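Long-range contacts in phenylalanine--tRNA ligase beta subunit (Pyrococcus horikoshii, PDB 2CXI), which helps charge tRNA(Phe) with phenylalanine at the expense of ATP, as part of a two-alpha, two-beta synthetase; this chain is the N-terminal part of its beta subunit: residues R101-Y106 and V266-F271; E139-I144 and D234-K239; K281-E286 and D330-A335. All coordinates share one frame; numbering follows the deposited sequence.

Contact 1 (R101-Y106 and V266-F271)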
ATOM      1  N   ARG A 101      24.548  -9.288  13.265  1.00 18.03           N
ATOM      2  CA  ARG A 101      23.608  -9.656  14.343  1.00 17.81           C
ATOM      3  C   ARG A 101      22.353 -10.258  13.665  1.00 17.49           C
ATOM      4  O   ARG A 101      21.356  -9.567  13.459  1.00 17.83           O
ATOM      5  CB  ARG A 101      23.285  -8.449  15.239  1.00 17.11           C
ATOM      6  CG  ARG A 101      22.543  -8.829  16.550  1.00 15.88           C
ATOM      7  CD  ARG A 101      22.415  -7.668  17.570  1.00 17.16           C
ATOM      8  NE  ARG A 101      21.853  -8.188  18.830  1.00 13.85           N
ATOM      9  CZ  ARG A 101      22.540  -8.875  19.742  1.00 15.74           C
ATOM     10  NH1 ARG A 101      21.908  -9.354  20.816  1.00 18.51           N
ATOM     11  NH2 ARG A 101      23.862  -9.095  19.602  1.00 16.77           N
ATOM     12  N   PRO A 102      22.453 -11.534  13.250  1.00 17.27           N
ATOM     13  CA  PRO A 102      21.591 -12.055  12.182  1.00 16.57           C
ATOM     14  C   PRO A 102      20.089 -12.096  12.451  1.00 17.23           C
ATOM     15  O   PRO A 102      19.325 -11.824  11.515  1.00 19.03           O
ATOM     16  CB  PRO A 102      22.142 -13.479  11.937  1.00 17.36           C
ATOM     17  CG  PRO A 102      22.929 -13.823  13.198  1.00 18.32           C
ATOM     18  CD  PRO A 102      23.465 -12.519  13.683  1.00 16.50           C
ATOM     19  N   TYR A 103      19.655 -12.417  13.680  1.00 16.08           N
ATOM     20  CA  TYR A 103      18.224 -12.704  13.944  1.00 16.51           C
ATOM     21  C   TYR A 103      17.528 -11.636  14.748  1.00 15.76           C
ATOM     22  O   TYR A 103      18.096 -11.118  15.693  1.00 16.40           O
ATOM     23  CB  TYR A 103      18.029 -14.066  14.642  1.00 17.10           C
ATOM     24  CG  TYR A 103      18.585 -15.180  13.800  1.00 18.37           C
ATOM     25  CD1 TYR A 103      17.926 -15.571  12.615  1.00 20.79           C
ATOM     26  CD2 TYR A 103      19.788 -15.822  14.145  1.00 19.90           C
ATOM     27  CE1 TYR A 103      18.468 -16.591  11.801  1.00 21.29           C
ATOM     28  CE2 TYR A 103      20.326 -16.838  13.357  1.00 18.75           C
ATOM     29  CZ  TYR A 103      19.659 -17.209  12.184  1.00 23.19           C
ATOM     30  OH  TYR A 103      20.187 -18.211  11.412  1.00 20.48           O
ATOM     31  N   GLY A 104      16.289 -11.330  14.338  1.00 15.58           N
ATOM     32  CA  GLY A 104      15.318 -10.493  15.068  1.00 14.41           C
ATOM     33  C   GLY A 104      13.982 -11.249  15.046  1.00 14.58           C
ATOM     34  O   GLY A 104      13.584 -11.862  14.019  1.00 14.67           O
ATOM     35  N   VAL A 105      13.303 -11.266  16.190  1.00 13.52           N
ATOM     36  CA  VAL A 105      11.935 -11.773  16.282  1.00 13.22           C
ATOM     37  C   VAL A 105      11.177 -10.715  17.080  1.00 13.91           C
ATOM     38  O   VAL A 105      11.784  -9.937  17.858  1.00 13.80           O
ATOM     39  CB  VAL A 105      11.843 -13.175  16.973  1.00 12.89           C
ATOM     40  CG1 VAL A 105      12.527 -14.262  16.069  1.00 14.14           C
ATOM     41  CG2 VAL A 105      12.536 -13.134  18.389  1.00 13.33           C
ATOM     42  N   TYR A 106       9.863 -10.696  16.905  1.00 13.39           N
ATOM     43  CA  TYR A 106       9.035  -9.553  17.291  1.00 13.83           C
ATOM     44  C   TYR A 106       7.662  -9.990  17.795  1.00 13.92           C
ATOM     45  O   TYR A 106       7.116 -11.019  17.378  1.00 13.83           O
ATOM     46  CB  TYR A 106       8.863  -8.588  16.084  1.00 13.38           C
ATOM     47  CG  TYR A 106      10.231  -8.211  15.528  1.00 14.30           C
ATOM     48  CD1 TYR A 106      10.926  -7.110  16.031  1.00 13.05           C
ATOM     49  CD2 TYR A 106      10.852  -9.013  14.577  1.00 12.22           C
ATOM     50  CE1 TYR A 106      12.211  -6.807  15.588  1.00 14.32           C
ATOM     51  CE2 TYR A 106      12.127  -8.730  14.130  1.00 12.14           C
ATOM     52  CZ  TYR A 106      12.797  -7.632  14.651  1.00 12.57           C
ATOM     53  OH  TYR A 106      14.061  -7.402  14.222  1.00 14.98           O
ATOM     54  N   VAL A 266       7.620 -11.836  10.066  1.00 16.49           N
ATOM     55  CA  VAL A 266       8.986 -11.413  10.055  1.00 15.47           C
ATOM     56  C   VAL A 266       9.611 -11.980   8.777  1.00 16.66           C
ATOM     57  O   VAL A 266       9.729 -13.202   8.642  1.00 17.48           O
ATOM     58  CB  VAL A 266       9.793 -11.886  11.272  1.00 15.23           C
ATOM     59  CG1 VAL A 266      11.179 -11.190  11.305  1.00 12.28           C
ATOM     60  CG2 VAL A 266       9.018 -11.643  12.600  1.00 15.17           C
ATOM     61  N   VAL A 267      10.031 -11.073   7.908  1.00 16.43           N
ATOM     62  CA  VAL A 267      10.504 -11.380   6.541  1.00 16.69           C
ATOM     63  C   VAL A 267      12.029 -11.308   6.440  1.00 15.89           C
ATOM     64  O   VAL A 267      12.687 -10.234   6.594  1.00 17.19           O
ATOM     65  CB  VAL A 267       9.753 -10.491   5.475  1.00 16.12           C
ATOM     66  CG1 VAL A 267      10.117 -10.916   3.993  1.00 19.26           C
ATOM     67  CG2 VAL A 267       8.290 -10.593   5.658  1.00 13.36           C
ATOM     68  N   TYR A 268      12.608 -12.471   6.203  1.00 15.74           N
ATOM     69  CA  TYR A 268      14.014 -12.603   5.924  1.00 17.70           C
ATOM     70  C   TYR A 268      14.187 -12.770   4.408  1.00 19.06           C
ATOM     71  O   TYR A 268      13.212 -12.911   3.705  1.00 18.30           O
ATOM     72  CB  TYR A 268      14.568 -13.824   6.654  1.00 18.26           C
ATOM     73  CG  TYR A 268      14.720 -13.663   8.168  1.00 18.59           C
ATOM     74  CD1 TYR A 268      13.595 -13.662   9.005  1.00 18.01           C
ATOM     75  CD2 TYR A 268      15.990 -13.489   8.746  1.00 21.13           C
ATOM     76  CE1 TYR A 268      13.738 -13.534  10.428  1.00 16.54           C
ATOM     77  CE2 TYR A 268      16.139 -13.332  10.152  1.00 16.59           C
ATOM     78  CZ  TYR A 268      15.014 -13.359  10.958  1.00 16.32           C
ATOM     79  OH  TYR A 268      15.173 -13.241  12.317  1.00 15.78           O
ATOM     80  N   LYS A 269      15.408 -12.737   3.902  1.00 21.33           N
ATOM     81  CA  LYS A 269      15.605 -12.895   2.458  1.00 24.57           C
ATOM     82  C   LYS A 269      15.041 -14.232   1.966  1.00 25.82           C
ATOM     83  O   LYS A 269      14.263 -14.230   1.022  1.00 26.04           O
ATOM     84  CB  LYS A 269      17.069 -12.706   2.039  1.00 25.70           C
ATOM     85  CG  LYS A 269      17.327 -12.817   0.526  1.00 28.55           C
ATOM     86  CD  LYS A 269      16.589 -11.708  -0.257  1.00 34.70           C
ATOM     87  CE  LYS A 269      16.827 -11.816  -1.774  1.00 36.28           C
ATOM     88  NZ  LYS A 269      18.297 -11.704  -2.091  1.00 40.79           N
ATOM     89  N   ASP A 270      15.358 -15.338   2.653  1.00 27.06           N
ATOM     90  CA  ASP A 270      15.044 -16.679   2.156  1.00 28.83           C
ATOM     91  C   ASP A 270      13.866 -17.337   2.829  1.00 29.16           C
ATOM     92  O   ASP A 270      13.570 -18.498   2.530  1.00 29.16           O
ATOM     93  CB  ASP A 270      16.184 -17.644   2.413  1.00 29.89           C
ATOM     94  CG  ASP A 270      17.466 -17.245   1.743  1.00 32.60           C
ATOM     95  OD1 ASP A 270      17.430 -16.586   0.676  1.00 36.25           O
ATOM     96  OD2 ASP A 270      18.563 -17.591   2.228  1.00 36.19           O
ATOM     97  N   PHE A 271      13.237 -16.657   3.782  1.00 27.50           N
ATOM     98  CA  PHE A 271      12.133 -17.285   4.486  1.00 26.85           C
ATOM     99  C   PHE A 271      11.392 -16.236   5.267  1.00 26.12           C
ATOM    100  O   PHE A 271      11.883 -15.132   5.486  1.00 24.97           O
ATOM    101  CB  PHE A 271      12.635 -18.408   5.427  1.00 26.19           C
ATOM    102  CG  PHE A 271      13.396 -17.916   6.636  1.00 27.95           C
ATOM    103  CD1 PHE A 271      14.775 -17.697   6.569  1.00 28.58           C
ATOM    104  CD2 PHE A 271      12.744 -17.684   7.847  1.00 26.29           C
ATOM    105  CE1 PHE A 271      15.467 -17.236   7.679  1.00 27.70           C
ATOM    106  CE2 PHE A 271      13.455 -17.219   8.964  1.00 26.32           C
ATOM    107  CZ  PHE A 271      14.796 -17.006   8.868  1.00 25.00           C
TER

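Contact 2 (E139-I144 and D234-K239)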
ATOM      1  N   GLU A 139      24.118 -12.677  23.057  1.00 16.02           N
ATOM      2  CA  GLU A 139      23.254 -13.756  22.564  1.00 18.16           C
ATOM      3  C   GLU A 139      21.777 -13.358  22.482  1.00 16.48           C
ATOM      4  O   GLU A 139      21.069 -13.867  21.623  1.00 15.87           O
ATOM      5  CB  GLU A 139      23.443 -15.057  23.386  1.00 17.47           C
ATOM      6  CG  GLU A 139      24.824 -15.644  23.143  1.00 21.10           C
ATOM      7  CD  GLU A 139      25.156 -16.842  24.021  1.00 27.02           C
ATOM      8  OE1 GLU A 139      26.383 -17.061  24.275  1.00 36.92           O
ATOM      9  OE2 GLU A 139      24.223 -17.612  24.431  1.00 35.73           O
ATOM     10  N   VAL A 140      21.335 -12.485  23.397  1.00 16.06           N
ATOM     11  CA  VAL A 140      19.938 -12.029  23.454  1.00 16.00           C
ATOM     12  C   VAL A 140      19.918 -10.609  23.973  1.00 16.03           C
ATOM     13  O   VAL A 140      20.418 -10.332  25.094  1.00 15.06           O
ATOM     14  CB  VAL A 140      19.038 -12.905  24.406  1.00 15.92           C
ATOM     15  CG1 VAL A 140      17.606 -12.293  24.495  1.00 15.00           C
ATOM     16  CG2 VAL A 140      18.940 -14.315  23.931  1.00 17.96           C
ATOM     17  N   ALA A 141      19.369  -9.697  23.162  1.00 15.53           N
ATOM     18  CA  ALA A 141      19.117  -8.308  23.594  1.00 16.15           C
ATOM     19  C   ALA A 141      17.638  -8.011  23.333  1.00 16.41           C
ATOM     20  O   ALA A 141      17.109  -8.412  22.291  1.00 15.28           O
ATOM     21  CB  ALA A 141      20.033  -7.319  22.812  1.00 15.39           C
ATOM     22  N   ILE A 142      16.971  -7.379  24.288  1.00 14.96           N
ATOM     23  CA  ILE A 142      15.525  -7.166  24.199  1.00 15.47           C
ATOM     24  C   ILE A 142      15.272  -5.690  24.188  1.00 15.91           C
ATOM     25  O   ILE A 142      15.732  -4.950  25.080  1.00 13.65           O
ATOM     26  CB  ILE A 142      14.760  -7.834  25.400  1.00 15.77           C
ATOM     27  CG1 ILE A 142      15.003  -9.349  25.382  1.00 13.93           C
ATOM     28  CG2 ILE A 142      13.209  -7.466  25.398  1.00 13.47           C
ATOM     29  CD1 ILE A 142      14.761 -10.046  26.783  1.00 16.50           C
ATOM     30  N   GLY A 143      14.507  -5.264  23.197  1.00 15.46           N
ATOM     31  CA  GLY A 143      13.956  -3.893  23.194  1.00 15.85           C
ATOM     32  C   GLY A 143      12.430  -3.894  23.411  1.00 15.87           C
ATOM     33  O   GLY A 143      11.706  -4.819  22.953  1.00 14.22           O
ATOM     34  N   ILE A 144      11.943  -2.861  24.102  1.00 14.34           N
ATOM     35  CA  ILE A 144      10.491  -2.651  24.260  1.00 16.03           C
ATOM     36  C   ILE A 144      10.136  -1.225  23.886  1.00 15.89           C
ATOM     37  O   ILE A 144      10.875  -0.280  24.206  1.00 15.66           O
ATOM     38  CB  ILE A 144      10.037  -2.971  25.688  1.00 16.15           C
ATOM     39  CG1 ILE A 144      10.306  -4.443  26.006  1.00 16.63           C
ATOM     40  CG2 ILE A 144       8.548  -2.768  25.815  1.00 19.95           C
ATOM     41  CD1 ILE A 144      10.263  -4.716  27.517  1.00 24.00           C
ATOM     42  N   ASP A 234      11.204  -6.253  20.491  1.00 12.98           N
ATOM     43  CA  ASP A 234      12.151  -6.877  19.549  1.00 13.96           C
ATOM     44  C   ASP A 234      13.171  -7.681  20.352  1.00 13.49           C
ATOM     45  O   ASP A 234      13.558  -7.260  21.462  1.00 13.96           O
ATOM     46  CB  ASP A 234      12.836  -5.858  18.618  1.00 12.50           C
ATOM     47  CG  ASP A 234      14.087  -5.186  19.247  1.00 16.31           C
ATOM     48  OD1 ASP A 234      15.240  -5.460  18.798  1.00 12.59           O
ATOM     49  OD2 ASP A 234      14.015  -4.391  20.204  1.00 17.18           O
ATOM     50  N   VAL A 235      13.587  -8.822  19.814  1.00 13.79           N
ATOM     51  CA  VAL A 235      14.677  -9.575  20.422  1.00 14.29           C
ATOM     52  C   VAL A 235      15.628  -9.958  19.329  1.00 14.50           C
ATOM     53  O   VAL A 235      15.198 -10.504  18.308  1.00 14.49           O
ATOM     54  CB  VAL A 235      14.187 -10.874  21.077  1.00 14.53           C
ATOM     55  CG1 VAL A 235      15.326 -11.476  21.960  1.00 15.66           C
ATOM     56  CG2 VAL A 235      12.863 -10.656  21.886  1.00 13.23           C
ATOM     57  N   THR A 236      16.905  -9.638  19.531  1.00 14.23           N
ATOM     58  CA  THR A 236      17.932  -9.947  18.548  1.00 14.28           C
ATOM     59  C   THR A 236      19.033 -10.839  19.124  1.00 14.53           C
ATOM     60  O   THR A 236      19.268 -10.843  20.354  1.00 14.86           O
ATOM     61  CB  THR A 236      18.571  -8.678  17.972  1.00 13.87           C
ATOM     62  OG1 THR A 236      19.039  -7.847  19.050  1.00 14.72           O
ATOM     63  CG2 THR A 236      17.513  -7.804  17.174  1.00 13.67           C
ATOM     64  N   GLY A 237      19.751 -11.508  18.226  1.00 15.55           N
ATOM     65  CA  GLY A 237      20.900 -12.297  18.646  1.00 16.52           C
ATOM     66  C   GLY A 237      21.364 -13.207  17.540  1.00 17.59           C
ATOM     67  O   GLY A 237      21.145 -12.925  16.362  1.00 17.89           O
ATOM     68  N   TRP A 238      22.057 -14.266  17.943  1.00 16.21           N
ATOM     69  CA  TRP A 238      22.818 -15.123  17.029  1.00 17.71           C
ATOM     70  C   TRP A 238      22.169 -16.480  16.707  1.00 17.71           C
ATOM     71  O   TRP A 238      22.565 -17.132  15.730  1.00 17.42           O
ATOM     72  CB  TRP A 238      24.234 -15.314  17.606  1.00 17.21           C
ATOM     73  CG  TRP A 238      25.097 -14.087  17.303  1.00 16.76           C
ATOM     74  CD1 TRP A 238      25.254 -12.950  18.080  1.00 19.12           C
ATOM     75  CD2 TRP A 238      25.849 -13.846  16.103  1.00 17.88           C
ATOM     76  NE1 TRP A 238      26.065 -12.047  17.442  1.00 19.59           N
ATOM     77  CE2 TRP A 238      26.453 -12.571  16.229  1.00 18.37           C
ATOM     78  CE3 TRP A 238      26.081 -14.593  14.927  1.00 17.77           C
ATOM     79  CZ2 TRP A 238      27.290 -12.026  15.240  1.00 17.30           C
ATOM     80  CZ3 TRP A 238      26.909 -14.046  13.942  1.00 18.82           C
ATOM     81  CH2 TRP A 238      27.499 -12.779  14.104  1.00 17.99           C
ATOM     82  N   LYS A 239      21.215 -16.921  17.539  1.00 16.73           N
ATOM     83  CA  LYS A 239      20.510 -18.204  17.315  1.00 18.07           C
ATOM     84  C   LYS A 239      19.020 -17.960  17.410  1.00 17.99           C
ATOM     85  O   LYS A 239      18.538 -17.400  18.396  1.00 16.97           O
ATOM     86  CB  LYS A 239      20.878 -19.299  18.346  1.00 18.36           C
ATOM     87  CG  LYS A 239      22.374 -19.694  18.438  1.00 23.04           C
ATOM     88  CD  LYS A 239      23.002 -20.135  17.108  1.00 26.86           C
ATOM     89  CE  LYS A 239      22.474 -21.444  16.587  1.00 30.19           C
ATOM     90  NZ  LYS A 239      23.528 -21.893  15.597  1.00 32.26           N
TER
HETATM   91  O   HOH W   1      21.617 -16.146  20.292  1.00 17.07           O
HETATM   92  O   HOH W   2      17.334  -6.243  20.306  1.00 15.83           O

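Contact 3 (K281-E286 and D330-A335)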
ATOM      1  N   LYS A 281       5.246 -27.202  23.600  1.00 21.45           N
ATOM      2  CA  LYS A 281       6.265 -28.183  23.271  1.00 21.95           C
ATOM      3  C   LYS A 281       5.890 -29.581  23.792  1.00 22.61           C
ATOM      4  O   LYS A 281       5.023 -29.733  24.662  1.00 21.38           O
ATOM      5  CB  LYS A 281       7.618 -27.742  23.747  1.00 21.81           C
ATOM      6  CG  LYS A 281       8.085 -26.437  23.079  1.00 24.65           C
ATOM      7  CD  LYS A 281       9.263 -25.877  23.854  1.00 27.99           C
ATOM      8  CE  LYS A 281       9.889 -24.680  23.161  1.00 29.61           C
ATOM      9  NZ  LYS A 281      11.293 -24.531  23.660  1.00 30.58           N
ATOM     10  N   GLU A 282       6.501 -30.590  23.197  1.00 23.18           N
ATOM     11  CA  GLU A 282       6.090 -31.979  23.457  1.00 25.08           C
ATOM     12  C   GLU A 282       7.231 -32.833  23.994  1.00 23.87           C
ATOM     13  O   GLU A 282       8.401 -32.643  23.623  1.00 22.94           O
ATOM     14  CB  GLU A 282       5.485 -32.601  22.184  1.00 25.43           C
ATOM     15  CG  GLU A 282       4.264 -31.819  21.726  1.00 28.09           C
ATOM     16  CD  GLU A 282       3.585 -32.384  20.485  1.00 29.84           C
ATOM     17  OE1 GLU A 282       4.252 -33.091  19.689  1.00 36.63           O
ATOM     18  OE2 GLU A 282       2.374 -32.114  20.329  1.00 33.82           O
ATOM     19  N   PHE A 283       6.859 -33.785  24.852  1.00 24.07           N
ATOM     20  CA  PHE A 283       7.765 -34.779  25.401  1.00 25.39           C
ATOM     21  C   PHE A 283       6.962 -36.024  25.793  1.00 25.57           C
ATOM     22  O   PHE A 283       5.791 -35.939  26.120  1.00 25.48           O
ATOM     23  CB  PHE A 283       8.471 -34.243  26.651  1.00 24.87           C
ATOM     24  CG  PHE A 283       9.841 -34.848  26.885  1.00 26.46           C
ATOM     25  CD1 PHE A 283      10.968 -34.332  26.228  1.00 25.14           C
ATOM     26  CD2 PHE A 283      10.007 -35.920  27.780  1.00 27.06           C
ATOM     27  CE1 PHE A 283      12.246 -34.889  26.448  1.00 29.09           C
ATOM     28  CE2 PHE A 283      11.299 -36.482  28.013  1.00 27.24           C
ATOM     29  CZ  PHE A 283      12.403 -35.972  27.352  1.00 26.25           C
ATOM     30  N   GLU A 284       7.619 -37.181  25.774  1.00 27.09           N
ATOM     31  CA  GLU A 284       6.980 -38.440  26.150  1.00 28.56           C
ATOM     32  C   GLU A 284       7.823 -39.144  27.193  1.00 27.58           C
ATOM     33  O   GLU A 284       9.043 -39.232  27.052  1.00 28.60           O
ATOM     34  CB  GLU A 284       6.818 -39.351  24.926  1.00 28.61           C
ATOM     35  CG  GLU A 284       6.038 -38.731  23.783  1.00 31.08           C
ATOM     36  CD  GLU A 284       5.563 -39.772  22.763  1.00 32.94           C
ATOM     37  OE1 GLU A 284       5.564 -40.984  23.103  1.00 39.89           O
ATOM     38  OE2 GLU A 284       5.162 -39.379  21.644  1.00 37.48           O
ATOM     39  N   VAL A 285       7.182 -39.624  28.246  1.00 27.15           N
ATOM     40  CA  VAL A 285       7.896 -40.362  29.286  1.00 27.48           C
ATOM     41  C   VAL A 285       7.083 -41.602  29.723  1.00 26.62           C
ATOM     42  O   VAL A 285       5.858 -41.560  29.824  1.00 26.04           O
ATOM     43  CB  VAL A 285       8.258 -39.447  30.524  1.00 26.66           C
ATOM     44  CG1 VAL A 285       7.023 -39.102  31.325  1.00 27.29           C
ATOM     45  CG2 VAL A 285       9.348 -40.096  31.400  1.00 27.49           C
ATOM     46  N   GLU A 286       7.786 -42.689  29.999  1.00 27.37           N
ATOM     47  CA  GLU A 286       7.163 -43.902  30.575  1.00 27.82           C
ATOM     48  C   GLU A 286       6.934 -43.655  32.060  1.00 27.70           C
ATOM     49  O   GLU A 286       7.874 -43.336  32.766  1.00 27.01           O
ATOM     50  CB  GLU A 286       8.143 -45.088  30.406  1.00 28.41           C
ATOM     51  CG  GLU A 286       8.315 -45.531  28.956  1.00 30.29           C
ATOM     52  CD  GLU A 286       7.041 -46.149  28.406  1.00 35.01           C
ATOM     53  OE1 GLU A 286       6.135 -46.491  29.214  1.00 37.65           O
ATOM     54  OE2 GLU A 286       6.928 -46.281  27.167  1.00 38.32           O
ATOM     55  N   ASP A 330      12.630 -24.028  27.713  1.00 21.94           N
ATOM     56  CA  ASP A 330      13.463 -24.782  26.799  1.00 23.76           C
ATOM     57  C   ASP A 330      14.515 -25.606  27.561  1.00 24.46           C
ATOM     58  O   ASP A 330      15.513 -26.036  26.978  1.00 24.96           O
ATOM     59  CB  ASP A 330      14.077 -23.882  25.689  1.00 24.94           C
ATOM     60  CG  ASP A 330      15.298 -23.080  26.165  1.00 29.42           C
ATOM     61  OD1 ASP A 330      15.553 -23.023  27.411  1.00 31.91           O
ATOM     62  OD2 ASP A 330      16.055 -22.467  25.354  1.00 31.46           O
ATOM     63  N   ASP A 331      14.269 -25.847  28.850  1.00 24.23           N
ATOM     64  CA  ASP A 331      15.185 -26.595  29.691  1.00 24.88           C
ATOM     65  C   ASP A 331      14.974 -28.108  29.667  1.00 25.62           C
ATOM     66  O   ASP A 331      15.825 -28.843  30.161  1.00 26.75           O
ATOM     67  CB  ASP A 331      15.078 -26.146  31.160  1.00 23.89           C
ATOM     68  CG  ASP A 331      13.679 -26.309  31.721  1.00 23.42           C
ATOM     69  OD1 ASP A 331      12.699 -25.883  31.041  1.00 22.21           O
ATOM     70  OD2 ASP A 331      13.457 -26.853  32.837  1.00 21.39           O
ATOM     71  N   ILE A 332      13.855 -28.578  29.129  1.00 25.66           N
ATOM     72  CA  ILE A 332      13.558 -30.010  29.110  1.00 25.33           C
ATOM     73  C   ILE A 332      14.298 -30.673  27.953  1.00 28.08           C
ATOM     74  O   ILE A 332      14.154 -30.247  26.802  1.00 27.49           O
ATOM     75  CB  ILE A 332      12.050 -30.245  29.013  1.00 24.96           C
ATOM     76  CG1 ILE A 332      11.354 -29.767  30.294  1.00 24.36           C
ATOM     77  CG2 ILE A 332      11.749 -31.729  28.791  1.00 23.77           C
ATOM     78  CD1 ILE A 332       9.869 -29.625  30.136  1.00 21.36           C
HETATM   79  N   MSE A 333      15.117 -31.684  28.267  1.00 28.80           N
HETATM   80  CA  MSE A 333      15.941 -32.395  27.266  1.00 32.05           C
HETATM   81  C   MSE A 333      15.857 -33.914  27.449  1.00 29.70           C
HETATM   82  O   MSE A 333      15.788 -34.664  26.481  1.00 29.16           O
HETATM   83  CB  MSE A 333      17.408 -31.975  27.394  1.00 33.43           C
HETATM   84  CG  MSE A 333      17.961 -31.067  26.313  0.50 34.59           C
HETATM   85 SE   MSE A 333      19.509 -30.024  26.939  0.50 39.45          SE
HETATM   86  CE  MSE A 333      20.562 -30.114  25.323  0.50 36.70           C
ATOM     87  N   HIS A 334      15.835 -34.356  28.708  1.00 28.08           N
ATOM     88  CA  HIS A 334      15.934 -35.781  29.025  1.00 26.78           C
ATOM     89  C   HIS A 334      14.815 -36.235  29.968  1.00 25.85           C
ATOM     90  O   HIS A 334      14.255 -35.422  30.700  1.00 24.78           O
ATOM     91  CB  HIS A 334      17.293 -36.054  29.692  1.00 25.88           C
ATOM     92  CG  HIS A 334      18.471 -35.620  28.878  1.00 26.53           C
ATOM     93  ND1 HIS A 334      18.702 -36.085  27.603  1.00 28.32           N
ATOM     94  CD2 HIS A 334      19.475 -34.747  29.151  1.00 29.44           C
ATOM     95  CE1 HIS A 334      19.799 -35.527  27.122  1.00 30.12           C
ATOM     96  NE2 HIS A 334      20.294 -34.719  28.044  1.00 32.04           N
ATOM     97  N   ALA A 335      14.533 -37.540  29.984  1.00 24.25           N
ATOM     98  CA  ALA A 335      13.564 -38.119  30.938  1.00 24.28           C
ATOM     99  C   ALA A 335      13.821 -37.694  32.402  1.00 22.69           C
ATOM    100  O   ALA A 335      12.859 -37.441  33.177  1.00 21.51           O
ATOM    101  CB  ALA A 335      13.493 -39.634  30.803  1.00 23.48           C
TER

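Contact 1 (R101-Y106 and V266-F271)
Strands 103-110 and 260-267 are antiparallel neighbours in the large mixed sheet of the B3/4 region, the module associated with amino acid editing in this enzyme family, and at the ends represented by G104 and V266 they draw apart, with Y268 reaching across. The evidence for the splay is the backbone separation: the CA atoms of Y103 and Y268 are 9.1 Å apart, against 6.9 Å for those of V105 and V266. Y268 crosses this distance with its phenol. Its CG lies anti to its own carbonyl carbon (chi1 -73°), and the hydroxyl at the far end of the ring donates to G104 O at 2.7 Å from Y268 OH. The donor reaches the oxygen at a C=O...O angle of 125° and is tilted 30° out of the carbonyl plane. On the other side of strand 103-110, Y103 and V105 bond through their backbones to G237 and V235.

The Y268 ring crosses Y103 at about a right angle. Y268 OH sits in the plane of the Y103 ring, at its edge, and Y268 CE2 comes to 3.8 Å from Y103 CD1. One Y268 face carries F271 CZ near the rim, in a turn closed by the bond from Y268 N to F271 O, 2.8 Å. Deeper in, V266 CG2 meets the edge of the Y106 ring in plane, 3.8 Å from Y106 CD2, while V266 CG1 lies 3.7 Å from G104 O. A beta carbon on G104 would fall 2.0 Å from Y106 OH, so the Y106 phenol occupies the room that the missing side chain leaves.

Chemically, a side-chain hydroxyl does for G104 O what a backbone N-H would do in a closely paired strand, and aromatic edges and valine methyls pack around the bond.

Contact 2 (E139-I144 and D234-K239)
A141 O is gripped from several directions at once. T236 N donates to it at 3.0 Å, with an N-H...O angle of 162° and the donor in the carbonyl plane; water 2 donates a second bond, and V235 CA adds a C-H...O contact at 3.3 Å from A141 O. Water 2 also donates to D234 OD1 at 2.7 Å and accepts from T236 OG1, whose oxygen is bonded in turn to R101 NE.

Chi1 of D234, 85°, sets CG between the backbone N and the carbonyl carbon. The oxygen turned from the water, D234 OD2, rests against the backbone 3.0 Å from G143 CA; a beta carbon on G143 would collide with it. An alanine in place of D234 would remove the carboxylate, and water 2 would probably be left without one of its three partners and hold A141 O and T236 OG1 less firmly.

The frame for this polar group is the antiparallel pairing of strands 140-146 and 231-237 in the B3/4 sheet, whose local axes run at 160°. A141 with T236 and G143 with D234 are hydrogen-bonded pairs, each joined by two backbone bonds, the shortest being G143 N to D234 O at 2.8 Å. Between them, I142 and V235 form a non-hydrogen-bonded pair, their side chains side by side on the opposite sheet face. There V235 CG1 packs 3.5 Å from V140 CG1 and 4.0 Å from I142 CG1. V235 also touches V243 and L247 of helix 240-255, and I142 touches I129 of helix 116-133. Near E139 and K239, water 1 donates to E139 O and accepts from the N of K239, the N-cap residue of helix 240-255.

Contact 3 (K281-E286 and D330-A335)
F283 and I332 form the tight centre of a contact in the B5 domain, between strand 281-286, an outer strand of a three-stranded antiparallel sheet, and the loop that leads into helix 335-346. The strand and the loop run almost in the same direction, 11° apart end to end, yet no hydrogen bond joins them; the evidence for close fit is the surroundings of one ring. With CG anti to the backbone N (chi1 -151°), F283 turns its phenyl into the loop. I332 CG2 lies over one face in a CH-pi contact, 4.1 Å from the ring centroid and 24° off the normal. At the edge, M333 O lies in the ring plane, 3.5 Å from F283 CE1. The tip meets the next peptide, with F283 CZ 3.7 Å from A335 N. The loop thus meets the phenyl with one methyl over a face and backbone atoms along part of its edge, and I338 of helix 335-346 touches both F283 and I332.

Packing is slacker towards the ends. V285 CG2 and A335 CB come only to 4.2 Å, and the side chains of M333 (selenomethionine in the crystal) and H334 leave their CA atoms away from the strand, on the exposed side. Their backbone N atoms are held instead by D337 OD2. D337 and D331 are both predicted ligands of the magnesium shared with the alpha subunit, so the loop that meets F283 probably also contributes to that site.

At the other end, K281 extends beside D330 without a salt bridge. Its ammonium is hydrogen-bonded to R329 O, and K281 NZ rests 3.5 Å from D330 CB, whereas D330 OD2 stays 5.5 Å from K281 NZ.

Overall arrangement
Contacts 1 and 2 belong to one mixed sheet and touch: strand 103-110 of contact 1 pairs with strand 231-237 of contact 2, and the contact centres are 12 Å apart. Y106 CE1 packs on D234 CB where they meet. Along the chain, contact 2 is nested within the loop closed by contact 1. Contact 3 follows in series in the B5 domain, its centre 28 Å from that of contact 1 and 26 Å from that of contact 2, with no atoms touching either. Different sheets and the lack of touch are consistent with two separate modules, B3/4 and B5, the latter contributing to a predicted magnesium site that it shares with the alpha subunit.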